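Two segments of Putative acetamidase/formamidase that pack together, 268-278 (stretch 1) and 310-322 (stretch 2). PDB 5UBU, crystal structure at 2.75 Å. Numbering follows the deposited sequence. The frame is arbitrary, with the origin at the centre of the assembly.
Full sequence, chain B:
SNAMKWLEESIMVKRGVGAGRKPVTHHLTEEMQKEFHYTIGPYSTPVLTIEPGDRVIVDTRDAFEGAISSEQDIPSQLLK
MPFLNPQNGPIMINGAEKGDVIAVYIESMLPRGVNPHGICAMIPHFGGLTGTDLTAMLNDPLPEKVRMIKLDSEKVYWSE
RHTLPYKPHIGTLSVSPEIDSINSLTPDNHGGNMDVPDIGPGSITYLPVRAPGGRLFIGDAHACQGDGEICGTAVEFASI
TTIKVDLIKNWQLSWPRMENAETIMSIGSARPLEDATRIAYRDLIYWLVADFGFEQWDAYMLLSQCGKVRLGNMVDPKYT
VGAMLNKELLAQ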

# COMPACT_ATOMS: atom_id res chain seq x y z
N GLY B 268 6.44 3.70 -14.70
CA GLY B 268 6.25 4.40 -13.44
C GLY B 268 6.90 3.65 -12.30
O GLY B 268 6.96 2.42 -12.32
N SER B 269 7.39 4.38 -11.29
CA SER B 269 8.03 3.76 -10.14
C SER B 269 7.57 4.39 -8.84
O SER B 269 7.61 5.60 -8.70
CB SER B 269 9.56 3.86 -10.25
OG SER B 269 10.03 3.16 -11.38
N ALA B 270 7.17 3.55 -7.89
CA ALA B 270 6.69 4.01 -6.58
C ALA B 270 6.28 2.85 -5.66
O ALA B 270 6.44 1.68 -6.00
CB ALA B 270 5.50 4.95 -6.77
N ARG B 271 5.80 3.23 -4.48
CA ARG B 271 5.22 2.31 -3.50
C ARG B 271 4.00 3.05 -2.96
O ARG B 271 4.08 4.26 -2.74
CB ARG B 271 6.15 1.97 -2.34
CG ARG B 271 7.36 1.14 -2.69
CD ARG B 271 7.95 0.54 -1.42
NE ARG B 271 9.10 -0.33 -1.69
CZ ARG B 271 9.64 -1.18 -0.81
NH1 ARG B 271 9.14 -1.31 0.41
NH2 ARG B 271 10.69 -1.93 -1.18
N PRO B 272 2.87 2.37 -2.74
CA PRO B 272 2.71 0.93 -2.97
C PRO B 272 2.64 0.60 -4.47
O PRO B 272 2.69 1.51 -5.31
CB PRO B 272 1.41 0.61 -2.25
CG PRO B 272 0.63 1.88 -2.34
CD PRO B 272 1.63 2.99 -2.26
N LEU B 273 2.56 -0.69 -4.80
CA LEU B 273 2.57 -1.09 -6.21
C LEU B 273 1.41 -0.51 -7.04
O LEU B 273 1.59 -0.31 -8.24
CB LEU B 273 2.65 -2.63 -6.35
CG LEU B 273 2.91 -3.20 -7.75
CD1 LEU B 273 4.27 -2.75 -8.26
CD2 LEU B 273 2.83 -4.72 -7.75
N GLU B 274 0.26 -0.22 -6.43
CA GLU B 274 -0.87 0.38 -7.16
C GLU B 274 -0.49 1.75 -7.74
O GLU B 274 -0.90 2.10 -8.85
CB GLU B 274 -2.08 0.77 -6.29
CG GLU B 274 -2.72 -0.18 -5.32
CD GLU B 274 -2.03 -0.25 -3.98
OE1 GLU B 274 -0.83 -0.51 -4.00
OE2 GLU B 274 -2.71 -0.14 -2.91
N ASP B 275 0.23 2.54 -6.94
CA ASP B 275 0.60 3.87 -7.38
C ASP B 275 1.61 3.83 -8.52
O ASP B 275 1.59 4.71 -9.39
CB ASP B 275 1.08 4.74 -6.21
CG ASP B 275 -0.07 5.25 -5.33
OD1 ASP B 275 -1.26 5.06 -5.71
OD2 ASP B 275 0.24 5.87 -4.28
N ALA B 276 2.47 2.81 -8.53
CA ALA B 276 3.43 2.66 -9.61
C ALA B 276 2.64 2.41 -10.89
O ALA B 276 2.95 2.97 -11.95
CB ALA B 276 4.38 1.52 -9.34
N THR B 277 1.61 1.57 -10.77
CA THR B 277 0.75 1.23 -11.91
C THR B 277 -0.08 2.43 -12.36
O THR B 277 -0.28 2.63 -13.55
CB THR B 277 -0.18 0.06 -11.57
OG1 THR B 277 0.57 -0.99 -10.94
CG2 THR B 277 -0.87 -0.45 -12.83
N ARG B 278 -0.61 3.22 -11.42
CA ARG B 278 -1.39 4.43 -11.75
C ARG B 278 -0.56 5.41 -12.55
O ARG B 278 -1.01 5.94 -13.57
CB ARG B 278 -1.89 5.11 -10.49
CG ARG B 278 -3.12 4.45 -9.92
CD ARG B 278 -3.36 4.91 -8.51
NE ARG B 278 -4.61 4.38 -7.98
CZ ARG B 278 -4.88 4.23 -6.68
NH1 ARG B 278 -3.96 4.47 -5.75
NH2 ARG B 278 -6.06 3.76 -6.32
N ARG B 310 3.43 -4.73 -17.32
CA ARG B 310 4.62 -5.46 -17.01
C ARG B 310 5.09 -5.10 -15.63
O ARG B 310 5.42 -3.95 -15.39
CB ARG B 310 5.74 -5.22 -18.03
CG ARG B 310 7.10 -5.73 -17.56
CD ARG B 310 7.82 -6.48 -18.64
NE ARG B 310 7.38 -7.87 -18.74
CZ ARG B 310 7.67 -8.70 -19.74
NH1 ARG B 310 8.35 -8.31 -20.81
NH2 ARG B 310 7.21 -9.96 -19.68
N LEU B 311 5.12 -6.08 -14.73
CA LEU B 311 5.65 -5.85 -13.42
C LEU B 311 7.17 -5.99 -13.58
O LEU B 311 7.68 -7.06 -13.93
CB LEU B 311 5.11 -6.86 -12.42
CG LEU B 311 5.71 -6.78 -11.00
CD1 LEU B 311 5.49 -5.40 -10.43
CD2 LEU B 311 5.13 -7.84 -10.08
N GLY B 312 7.89 -4.89 -13.37
CA GLY B 312 9.34 -4.88 -13.47
C GLY B 312 9.93 -5.49 -12.22
O GLY B 312 10.22 -6.68 -12.19
N ASN B 313 10.11 -4.66 -11.19
CA ASN B 313 10.66 -5.14 -9.93
C ASN B 313 9.66 -4.90 -8.83
O ASN B 313 8.82 -4.02 -8.94
CB ASN B 313 11.99 -4.42 -9.61
CG ASN B 313 11.80 -3.08 -8.91
OD1 ASN B 313 11.46 -3.04 -7.72
ND2 ASN B 313 12.11 -1.99 -9.60
N MSE B 314 9.73 -5.70 -7.79
CA MSE B 314 8.84 -5.50 -6.65
C MSE B 314 9.70 -5.76 -5.43
O MSE B 314 9.22 -6.22 -4.41
CB MSE B 314 7.52 -6.22 -6.88
CG MSE B 314 7.27 -7.61 -6.34
SE MSE B 314 5.56 -7.55 -5.38
CE MSE B 314 6.27 -8.12 -3.63
N VAL B 315 10.98 -5.39 -5.54
CA VAL B 315 11.96 -5.60 -4.48
C VAL B 315 12.78 -4.35 -4.10
O VAL B 315 13.19 -4.19 -2.95
CB VAL B 315 12.93 -6.75 -4.86
CG1 VAL B 315 12.16 -8.03 -5.13
CG2 VAL B 315 13.78 -6.41 -6.08
N ASP B 316 13.01 -3.47 -5.06
CA ASP B 316 13.82 -2.28 -4.85
C ASP B 316 13.07 -1.23 -4.00
O ASP B 316 11.86 -1.35 -3.81
CB ASP B 316 14.23 -1.74 -6.22
CG ASP B 316 15.04 -2.76 -7.04
OD1 ASP B 316 15.93 -3.44 -6.47
OD2 ASP B 316 14.80 -2.87 -8.26
N PRO B 317 13.79 -0.20 -3.47
CA PRO B 317 13.16 0.85 -2.64
C PRO B 317 11.83 1.38 -3.20
O PRO B 317 10.97 1.82 -2.45
CB PRO B 317 14.23 1.94 -2.61
CG PRO B 317 15.50 1.16 -2.64
CD PRO B 317 15.25 -0.00 -3.56
N LYS B 318 11.71 1.33 -4.52
CA LYS B 318 10.49 1.69 -5.23
C LYS B 318 10.26 0.61 -6.27
O LYS B 318 11.20 0.17 -6.96
CB LYS B 318 10.59 3.04 -5.91
CG LYS B 318 10.59 4.20 -4.95
CD LYS B 318 10.55 5.52 -5.67
CE LYS B 318 10.44 6.65 -4.67
NZ LYS B 318 10.36 7.99 -5.32
N TYR B 319 9.01 0.18 -6.39
CA TYR B 319 8.66 -0.84 -7.36
C TYR B 319 8.49 -0.16 -8.71
O TYR B 319 8.24 1.03 -8.77
CB TYR B 319 7.39 -1.58 -6.96
CG TYR B 319 7.38 -2.04 -5.52
CD1 TYR B 319 8.48 -2.69 -4.96
CD2 TYR B 319 6.24 -1.91 -4.74
CE1 TYR B 319 8.46 -3.14 -3.66
CE2 TYR B 319 6.22 -2.35 -3.43
CZ TYR B 319 7.33 -2.98 -2.90
OH TYR B 319 7.31 -3.43 -1.61
N THR B 320 8.63 -0.92 -9.78
CA THR B 320 8.52 -0.38 -11.13
C THR B 320 7.55 -1.20 -11.97
O THR B 320 7.62 -2.42 -11.99
CB THR B 320 9.90 -0.33 -11.80
OG1 THR B 320 10.79 0.45 -11.00
CG2 THR B 320 9.80 0.27 -13.20
N VAL B 321 6.68 -0.49 -12.68
CA VAL B 321 5.64 -1.08 -13.51
C VAL B 321 5.59 -0.38 -14.86
O VAL B 321 5.71 0.84 -14.93
CB VAL B 321 4.26 -0.89 -12.84
CG1 VAL B 321 3.14 -1.43 -13.73
CG2 VAL B 321 4.23 -1.56 -11.47
N GLY B 322 5.40 -1.15 -15.93
CA GLY B 322 5.31 -0.60 -17.28
C GLY B 322 3.91 -0.80 -17.84
O GLY B 322 3.39 -1.91 -17.80
O HOH W 1 7.84 7.84 -7.27
O HOH W 2 13.14 -3.45 0.39

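Stretch 2 is a β-hairpin whose second strand, 319-322, pairs antiparallel with strand 268-270 of stretch 1, while the helix that follows in stretch 1 packs its start against the same strand. The contact buries 687 Å², summed over both sides.

Along stretch 2, Arg310 lies beyond the reach of stretch 1, and the first contact comes from Leu311, whose CD1 meets CD1 of Leu273 at 3.6 Å. Asn313 serves the turn rather than the interface: Asn313 OD1 accepts hydrogen bonds from Val315 N at 3.2 Å and from Asp316 N at 3.1 Å, and so helps to shape the loop that Arg271 engages.

That arginine is extended beyond its m chi1, and its guanidinium reaches the loop carbonyls. Arg271 NH2 donates to Asp316 O at 2.9 Å, and a water accepts from Arg271 NH2 (3.3 Å) and makes a weak hydrogen bond to Val315 O (3.4 Å). Arg271 NE also lies 2.9 Å from Pro317 O, but the angle is too poor for a hydrogen bond. A cationic group suits this cluster of carbonyl oxygens. Lys318, fully extended beyond chi1, is joined to the strand of stretch 1 through a second water, which donates to Ser269 O (2.7 Å) and accepts from Lys318 NZ (3.2 Å).

Tyr319 has the largest area covered by the other stretch. Its backbone forms a reciprocal pair with Ala270, Ala270 N to Tyr319 O at 2.9 Å and Tyr319 N to Ala270 O at 3.0 Å. One face of its ring receives the aliphatic part of Arg271, with CG 4.0 Å from the ring centroid in a CH-π contact, so the arginine supplies both apolar and polar contacts. Tyr319 CB touches Leu273 CD1 at 3.6 Å.

Thr320 points to the other face of the sheet, beside Ser269. Their CA atoms are only 4.3 Å apart in a non-hydrogen-bonded pair, and the two short hydroxyl side chains bond to each other, Ser269 OG to Thr320 OG1, at 2.8 Å, which gives each hydroxyl a partner in a buried setting.

Val321 returns to the face of Tyr319. Its backbone pairs with Gly268, with Val321 N to Gly268 O at 2.9 Å and Gly268 N to Val321 O at 3.0 Å. The absence of a side chain at Gly268 matters, because a CB there would clash with Ala276 O. Val321 CG2 packs against Leu273 CD1 (3.4 Å) and Ala276 CB (3.7 Å); the methyl of Ala276 points toward the strand and fits closely against it.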